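Local coordinates for protein aminopeptidase N (Francisella tularensis subsp. tularensis, PDB 5DLL) that removes N-terminal amino acids from peptides as a zinc-dependent M1-family aminopeptidase and is probably involved in degrading intracellular peptides, at residues 357-362 and 392-397; 366-371 and 453-458. All blocks are in the same frame, centred on the assembly; numbering follows the deposited sequence.

In the fold
Interactions 1 and 2 both use helix 349-369, at successive places along it, and their centres lie about 12 Å apart. Interaction 1 sets this helix against helix 390-423. Interaction 2 sets its C-terminal end against the loop that leads into strand 459-467. Lys-395 joins the two: its NZ reaches from interaction 1 to within 3.6 Å of OD2 of Asp-368, too far for more than a weak ion pair, and 3.4 Å of O of Gly-456. Interaction 1 is the nearer to the active site. The side chain of Asn-394 is about 10 Å from the zinc ion held by His-309, His-313 and Glu-332. Interaction 2 lies away from the annotated sites.

Interaction 1 of 2, residues 357-362 and 392-397; sequences VRIIRS and VYNKGA
Residues 357-362 of helix 349-369 meet residues 392-397 of helix 390-423 through Ile-359, Ile-360, Asn-394 and Lys-395; the axes of these short pieces approach to 10.2 Å with a steep, partly antiparallel crossing angle of -119°. Ile-360 and Lys-395 have the nearest CA atoms, 7.0 Å apart. Two isoleucines face one turn of the second helix. Ile-360 reaches over with its end methyl, CD1. This methyl lies 4.0 Å from CB of Asn-394. It also lies against the peptide link that follows, 3.9 Å from N of Lys-395. The target is thus mostly backbone. Ile-359 uses its branch methyl instead. CG2 stands over the face of the Asn-394 amide, 4.1 Å from CG, and the two side chains cross at about a right angle. In Ile-359, CG2 is anti to the backbone N, and from there it meets the amide. Lys-395 takes part through its backbone N. Its extended chain, with all four torsions near 180°, leads away along Gln-364 toward Asp-368. Both helices belong to the peptidase family M1 domain, which carries the zinc ligands. Other faces of these helices have other neighbours. Arg-361 forms a salt bridge with Asp-570 of helix 565-581. Tyr-393 touches the zinc ligand Glu-332, and Ala-397 packs on the same helix, 328-346. No hydrogen bond or salt bridge spans the two segments. The contact rests on methyl groups set against an amide face and a helix backbone, so van der Waals packing holds it and no directional bond fixes the pair.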
ATOM      1  N   VAL A 357      -4.357  10.061  -2.394  1.00 46.21           N
ATOM      2  CA  VAL A 357      -3.718  11.368  -2.559  1.00 45.90           C
ATOM      3  C   VAL A 357      -2.983  11.812  -1.287  1.00 45.14           C
ATOM      4  O   VAL A 357      -1.885  12.366  -1.371  1.00 44.76           O
ATOM      5  CB  VAL A 357      -4.734  12.450  -2.975  1.00 47.45           C
ATOM      6  CG1 VAL A 357      -4.078  13.829  -3.003  1.00 46.39           C
ATOM      7  CG2 VAL A 357      -5.336  12.117  -4.333  1.00 49.96           C
ATOM      8  N   ARG A 358      -3.587  11.577  -0.122  0.50 45.03           N
ATOM      9  CA  ARG A 358      -2.950  11.906   1.154  0.50 46.15           C
ATOM     10  C   ARG A 358      -1.555  11.274   1.260  0.50 45.38           C
ATOM     11  O   ARG A 358      -0.645  11.877   1.827  0.50 49.64           O
ATOM     12  CB  ARG A 358      -3.820  11.461   2.340  0.50 46.83           C
ATOM     13  CG  ARG A 358      -5.096  12.271   2.558  0.50 46.71           C
ATOM     14  CD  ARG A 358      -4.891  13.754   2.294  0.50 47.74           C
ATOM     15  NE  ARG A 358      -3.702  14.267   2.964  0.50 49.28           N
ATOM     16  CZ  ARG A 358      -3.251  15.511   2.841  0.50 49.03           C
ATOM     17  NH1 ARG A 358      -3.893  16.381   2.071  0.50 46.98           N
ATOM     18  NH2 ARG A 358      -2.155  15.884   3.488  0.50 47.76           N
ATOM     19  N   ILE A 359      -1.397  10.069   0.710  1.00 45.32           N
ATOM     20  CA  ILE A 359      -0.093   9.386   0.658  1.00 43.43           C
ATOM     21  C   ILE A 359       0.897  10.114  -0.249  1.00 40.93           C
ATOM     22  O   ILE A 359       2.065  10.266   0.109  1.00 43.74           O
ATOM     23  CB  ILE A 359      -0.242   7.910   0.198  1.00 42.14           C
ATOM     24  CG1 ILE A 359      -0.721   7.044   1.368  1.00 46.26           C
ATOM     25  CG2 ILE A 359       1.066   7.355  -0.352  1.00 37.80           C
ATOM     26  CD1 ILE A 359      -1.082   5.623   0.983  1.00 51.68           C
ATOM     27  N   ILE A 360       0.432  10.559  -1.413  1.00 39.86           N
ATOM     28  CA  ILE A 360       1.291  11.281  -2.353  1.00 40.53           C
ATOM     29  C   ILE A 360       1.733  12.632  -1.791  1.00 42.03           C
ATOM     30  O   ILE A 360       2.895  13.007  -1.921  1.00 45.55           O
ATOM     31  CB  ILE A 360       0.608  11.490  -3.720  1.00 40.58           C
ATOM     32  CG1 ILE A 360       0.292  10.142  -4.376  1.00 40.37           C
ATOM     33  CG2 ILE A 360       1.487  12.331  -4.642  1.00 40.86           C
ATOM     34  CD1 ILE A 360       1.493   9.235  -4.562  1.00 39.94           C
ATOM     35  N   ARG A 361       0.817  13.356  -1.163  1.00 46.19           N
ATOM     36  CA  ARG A 361       1.150  14.654  -0.571  1.00 53.35           C
ATOM     37  C   ARG A 361       1.977  14.533   0.701  1.00 54.16           C
ATOM     38  O   ARG A 361       2.804  15.396   0.984  1.00 64.82           O
ATOM     39  CB  ARG A 361      -0.119  15.446  -0.282  1.00 56.96           C
ATOM     40  CG  ARG A 361      -0.810  15.924  -1.539  1.00 57.12           C
ATOM     41  CD  ARG A 361      -2.127  16.585  -1.204  1.00 60.04           C
ATOM     42  NE  ARG A 361      -2.716  17.226  -2.369  1.00 58.03           N
ATOM     43  CZ  ARG A 361      -3.950  17.716  -2.411  1.00 57.35           C
ATOM     44  NH1 ARG A 361      -4.744  17.641  -1.347  1.00 59.93           N
ATOM     45  NH2 ARG A 361      -4.394  18.279  -3.527  1.00 60.84           N
ATOM     46  N   SER A 362       1.745  13.471   1.469  1.00 60.52           N
ATOM     47  CA  SER A 362       2.529  13.209   2.675  1.00 59.76           C
ATOM     48  C   SER A 362       3.876  12.565   2.330  1.00 53.27           C
ATOM     49  O   SER A 362       4.890  13.255   2.257  1.00 56.90           O
ATOM     50  CB  SER A 362       1.737  12.334   3.655  1.00 60.70           C
ATOM     51  OG  SER A 362       2.459  12.128   4.851  1.00 72.91           O
ATOM     52  N   VAL A 392       8.105   4.549  -6.215  1.00 39.57           N
ATOM     53  CA  VAL A 392       8.027   3.485  -7.219  1.00 42.16           C
ATOM     54  C   VAL A 392       6.620   2.866  -7.300  1.00 47.01           C
ATOM     55  O   VAL A 392       6.119   2.606  -8.392  1.00 41.94           O
ATOM     56  CB  VAL A 392       9.079   2.381  -6.948  1.00 43.20           C
ATOM     57  CG1 VAL A 392       8.886   1.183  -7.873  1.00 47.96           C
ATOM     58  CG2 VAL A 392      10.487   2.935  -7.105  1.00 48.00           C
ATOM     59  N   TYR A 393       5.988   2.646  -6.149  1.00 47.85           N
ATOM     60  CA  TYR A 393       4.687   1.972  -6.094  1.00 48.54           C
ATOM     61  C   TYR A 393       3.519   2.937  -6.293  1.00 47.23           C
ATOM     62  O   TYR A 393       2.709   2.769  -7.211  1.00 43.18           O
ATOM     63  CB  TYR A 393       4.518   1.249  -4.751  1.00 53.59           C
ATOM     64  CG  TYR A 393       5.250  -0.071  -4.662  1.00 63.64           C
ATOM     65  CD1 TYR A 393       6.620  -0.156  -4.928  1.00 65.76           C
ATOM     66  CD2 TYR A 393       4.577  -1.241  -4.305  1.00 60.48           C
ATOM     67  CE1 TYR A 393       7.293  -1.363  -4.847  1.00 61.72           C
ATOM     68  CE2 TYR A 393       5.246  -2.453  -4.218  1.00 66.28           C
ATOM     69  CZ  TYR A 393       6.603  -2.508  -4.488  1.00 59.72           C
ATOM     70  OH  TYR A 393       7.271  -3.707  -4.406  1.00 64.20           O
ATOM     71  N   ASN A 394       3.444   3.942  -5.426  1.00 40.12           N
ATOM     72  CA  ASN A 394       2.278   4.818  -5.351  1.00 42.17           C
ATOM     73  C   ASN A 394       2.285   5.935  -6.396  1.00 41.79           C
ATOM     74  O   ASN A 394       1.247   6.214  -6.995  1.00 50.51           O
ATOM     75  CB  ASN A 394       2.122   5.376  -3.934  1.00 42.58           C
ATOM     76  CG  ASN A 394       2.080   4.279  -2.879  1.00 39.32           C
ATOM     77  OD1 ASN A 394       3.077   3.999  -2.220  1.00 44.98           O
ATOM     78  ND2 ASN A 394       0.931   3.640  -2.731  1.00 38.34           N
ATOM     79  N   LYS A 395       3.437   6.566  -6.629  1.00 41.54           N
ATOM     80  CA  LYS A 395       3.569   7.486  -7.770  1.00 45.43           C
ATOM     81  C   LYS A 395       3.622   6.718  -9.095  1.00 43.68           C
ATOM     82  O   LYS A 395       3.336   7.284 -10.142  1.00 50.85           O
ATOM     83  CB  LYS A 395       4.786   8.413  -7.633  1.00 50.11           C
ATOM     84  CG  LYS A 395       5.068   9.273  -8.864  1.00 51.49           C
ATOM     85  CD  LYS A 395       6.106  10.355  -8.596  1.00 58.45           C
ATOM     86  CE  LYS A 395       6.424  11.147  -9.858  1.00 64.52           C
ATOM     87  NZ  LYS A 395       7.303  12.324  -9.611  1.00 68.36           N
ATOM     88  N   GLY A 396       3.988   5.438  -9.047  1.00 45.59           N
ATOM     89  CA  GLY A 396       3.895   4.561 -10.215  1.00 40.74           C
ATOM     90  C   GLY A 396       2.463   4.394 -10.700  1.00 37.36           C
ATOM     91  O   GLY A 396       2.197   4.489 -11.896  1.00 37.24           O
ATOM     92  N   ALA A 397       1.547   4.149  -9.765  1.00 36.11           N
ATOM     93  CA  ALA A 397       0.114   4.036 -10.070  1.00 36.10           C
ATOM     94  C   ALA A 397      -0.482   5.355 -10.583  1.00 38.92           C
ATOM     95  O   ALA A 397      -1.301   5.349 -11.505  1.00 37.45           O
ATOM     96  CB  ALA A 397      -0.650   3.561  -8.844  1.00 34.00           C
TER

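Interaction 2 of 2, residues 366-371 and 453-458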
ATOM      1  N   ALA A 366       7.342  14.013   0.292  1.00 54.69           N
ATOM      2  CA  ALA A 366       8.410  14.071   1.299  1.00 56.37           C
ATOM      3  C   ALA A 366       9.664  13.313   0.860  1.00 63.49           C
ATOM      4  O   ALA A 366      10.784  13.733   1.162  1.00 65.16           O
ATOM      5  CB  ALA A 366       7.917  13.537   2.638  1.00 52.96           C
ATOM      6  N   GLU A 367       9.466  12.197   0.158  1.00 64.22           N
ATOM      7  CA  GLU A 367      10.571  11.413  -0.396  1.00 55.02           C
ATOM      8  C   GLU A 367      11.271  12.138  -1.551  1.00 55.62           C
ATOM      9  O   GLU A 367      12.497  12.085  -1.662  1.00 71.39           O
ATOM     10  CB  GLU A 367      10.065  10.048  -0.865  1.00 55.46           C
ATOM     11  CG  GLU A 367      11.161   9.088  -1.307  1.00 60.47           C
ATOM     12  CD  GLU A 367      10.660   7.664  -1.460  1.00 60.54           C
ATOM     13  OE1 GLU A 367       9.683   7.446  -2.210  1.00 56.87           O
ATOM     14  OE2 GLU A 367      11.249   6.761  -0.831  1.00 64.32           O
ATOM     15  N   ASP A 368      10.497  12.808  -2.403  1.00 52.95           N
ATOM     16  CA  ASP A 368      11.058  13.569  -3.524  1.00 56.65           C
ATOM     17  C   ASP A 368      11.731  14.873  -3.072  1.00 66.22           C
ATOM     18  O   ASP A 368      12.509  15.460  -3.828  1.00 79.30           O
ATOM     19  CB  ASP A 368       9.984  13.868  -4.584  1.00 60.08           C
ATOM     20  CG  ASP A 368       9.839  12.755  -5.627  1.00 64.61           C
ATOM     21  OD1 ASP A 368      10.688  11.832  -5.689  1.00 75.33           O
ATOM     22  OD2 ASP A 368       8.861  12.819  -6.403  1.00 56.03           O
ATOM     23  N   ALA A 369      11.424  15.324  -1.854  1.00 69.82           N
ATOM     24  CA  ALA A 369      12.097  16.481  -1.243  1.00 64.60           C
ATOM     25  C   ALA A 369      13.400  16.087  -0.538  1.00 66.17           C
ATOM     26  O   ALA A 369      14.247  16.942  -0.272  1.00 64.99           O
ATOM     27  CB  ALA A 369      11.163  17.164  -0.256  1.00 61.63           C
ATOM     28  N   SER A 370      13.547  14.795  -0.244  1.00 67.61           N
ATOM     29  CA  SER A 370      14.676  14.279   0.532  1.00 67.02           C
ATOM     30  C   SER A 370      15.908  13.991  -0.343  1.00 69.50           C
ATOM     31  O   SER A 370      15.827  14.035  -1.577  1.00 58.81           O
ATOM     32  CB  SER A 370      14.251  13.005   1.289  1.00 64.83           C
ATOM     33  OG  SER A 370      14.171  11.868   0.438  1.00 54.50           O
ATOM     34  N   PRO A 371      17.062  13.707   0.301  1.00 71.14           N
ATOM     35  CA  PRO A 371      18.240  13.190  -0.407  1.00 71.63           C
ATOM     36  C   PRO A 371      18.013  11.825  -1.062  1.00 72.13           C
ATOM     37  O   PRO A 371      18.747  11.459  -1.979  1.00 69.28           O
ATOM     38  CB  PRO A 371      19.292  13.062   0.702  1.00 69.20           C
ATOM     39  CG  PRO A 371      18.867  14.029   1.749  1.00 71.08           C
ATOM     40  CD  PRO A 371      17.368  14.027   1.708  1.00 69.42           C
ATOM     41  N   ALA A 453      11.671   8.813 -16.223  1.00 66.20           N
ATOM     42  CA  ALA A 453      13.064   9.225 -16.023  1.00 69.21           C
ATOM     43  C   ALA A 453      13.226  10.363 -15.009  1.00 66.90           C
ATOM     44  O   ALA A 453      14.219  10.403 -14.279  1.00 69.13           O
ATOM     45  CB  ALA A 453      13.688   9.618 -17.356  1.00 69.75           C
ATOM     46  N   GLN A 454      12.262  11.279 -14.958  1.00 66.75           N
ATOM     47  CA  GLN A 454      12.410  12.504 -14.161  1.00 69.02           C
ATOM     48  C   GLN A 454      12.021  12.357 -12.687  1.00 65.16           C
ATOM     49  O   GLN A 454      10.952  11.842 -12.355  1.00 59.56           O
ATOM     50  CB  GLN A 454      11.612  13.652 -14.782  1.00 72.50           C
ATOM     51  CG  GLN A 454      11.778  14.973 -14.039  1.00 76.97           C
ATOM     52  CD  GLN A 454      11.661  16.180 -14.949  1.00 77.01           C
ATOM     53  OE1 GLN A 454      12.524  16.415 -15.796  1.00 75.72           O
ATOM     54  NE2 GLN A 454      10.596  16.958 -14.774  1.00 77.58           N
ATOM     55  N   SER A 455      12.901  12.854 -11.820  1.00 68.78           N
ATOM     56  CA  SER A 455      12.702  12.832 -10.374  1.00 69.90           C
ATOM     57  C   SER A 455      12.085  14.147  -9.891  1.00 68.58           C
ATOM     58  O   SER A 455      12.086  15.146 -10.613  1.00 70.52           O
ATOM     59  CB  SER A 455      14.044  12.596  -9.680  1.00 69.94           C
ATOM     60  OG  SER A 455      13.898  12.500  -8.275  1.00 76.31           O
ATOM     61  N   GLY A 456      11.544  14.134  -8.677  1.00 67.65           N
ATOM     62  CA  GLY A 456      11.019  15.346  -8.050  1.00 69.06           C
ATOM     63  C   GLY A 456       9.570  15.680  -8.365  1.00 67.79           C
ATOM     64  O   GLY A 456       9.017  15.230  -9.372  1.00 65.13           O
ATOM     65  N   THR A 457       8.974  16.485  -7.484  1.00 69.35           N
ATOM     66  CA  THR A 457       7.597  16.957  -7.602  1.00 64.48           C
ATOM     67  C   THR A 457       7.562  18.233  -8.442  1.00 68.15           C
ATOM     68  O   THR A 457       8.262  19.192  -8.121  1.00 74.86           O
ATOM     69  CB  THR A 457       7.020  17.293  -6.211  1.00 63.94           C
ATOM     70  OG1 THR A 457       7.102  16.144  -5.360  1.00 71.77           O
ATOM     71  CG2 THR A 457       5.568  17.745  -6.310  1.00 64.89           C
ATOM     72  N   PRO A 458       6.757  18.256  -9.521  1.00 71.68           N
ATOM     73  CA  PRO A 458       6.602  19.517 -10.261  1.00 71.79           C
ATOM     74  C   PRO A 458       5.692  20.536  -9.556  1.00 74.90           C
ATOM     75  O   PRO A 458       4.676  20.162  -8.965  1.00 70.58           O
ATOM     76  CB  PRO A 458       5.987  19.081 -11.602  1.00 70.31           C
ATOM     77  CG  PRO A 458       6.101  17.593 -11.650  1.00 69.81           C
ATOM     78  CD  PRO A 458       6.137  17.123 -10.229  1.00 71.17           C
TER
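The carboxylate of Asp-368 has the backbone of Gly-456 across one face, with CG 3.7 Å from CA and 3.8 Å from N of the glycine. OD2 is 3.5 Å from C of Gly-456. On the same side as Gly-456, OG of Ser-455 stands off beyond OD1, 4.2 Å from it. At the edge, almost level with the carboxylate plane, OG1 of Thr-457 lies 3.8 Å from CB of Asp-368, on the OD2 side. None of these approaches is a hydrogen bond. The carboxylate is buried, and OD2 accepts a hydrogen bond from NE2 of Gln-364, one turn back on its own helix. This bond and the nearby Lys-395 probably favour the charged form of Asp-368. With phi at 87° and psi at 159°, a side chain on Gly-456 would jam against the carbonyl O of Ser-455. At the helix end, OG of Ser-370 donates to O of Glu-367 over 2.7 Å. Glu-367 in turn bonds through OE1 to Thr-391, near the start of helix 390-423. The 453-458 loop follows helix 450-453 and leads into strand 459-467 of the Ig-like fold. Pro-458 pairs by backbone with Lys-545. The contact joins the C-terminal end of helix 349-369 to the loop entering that sheet.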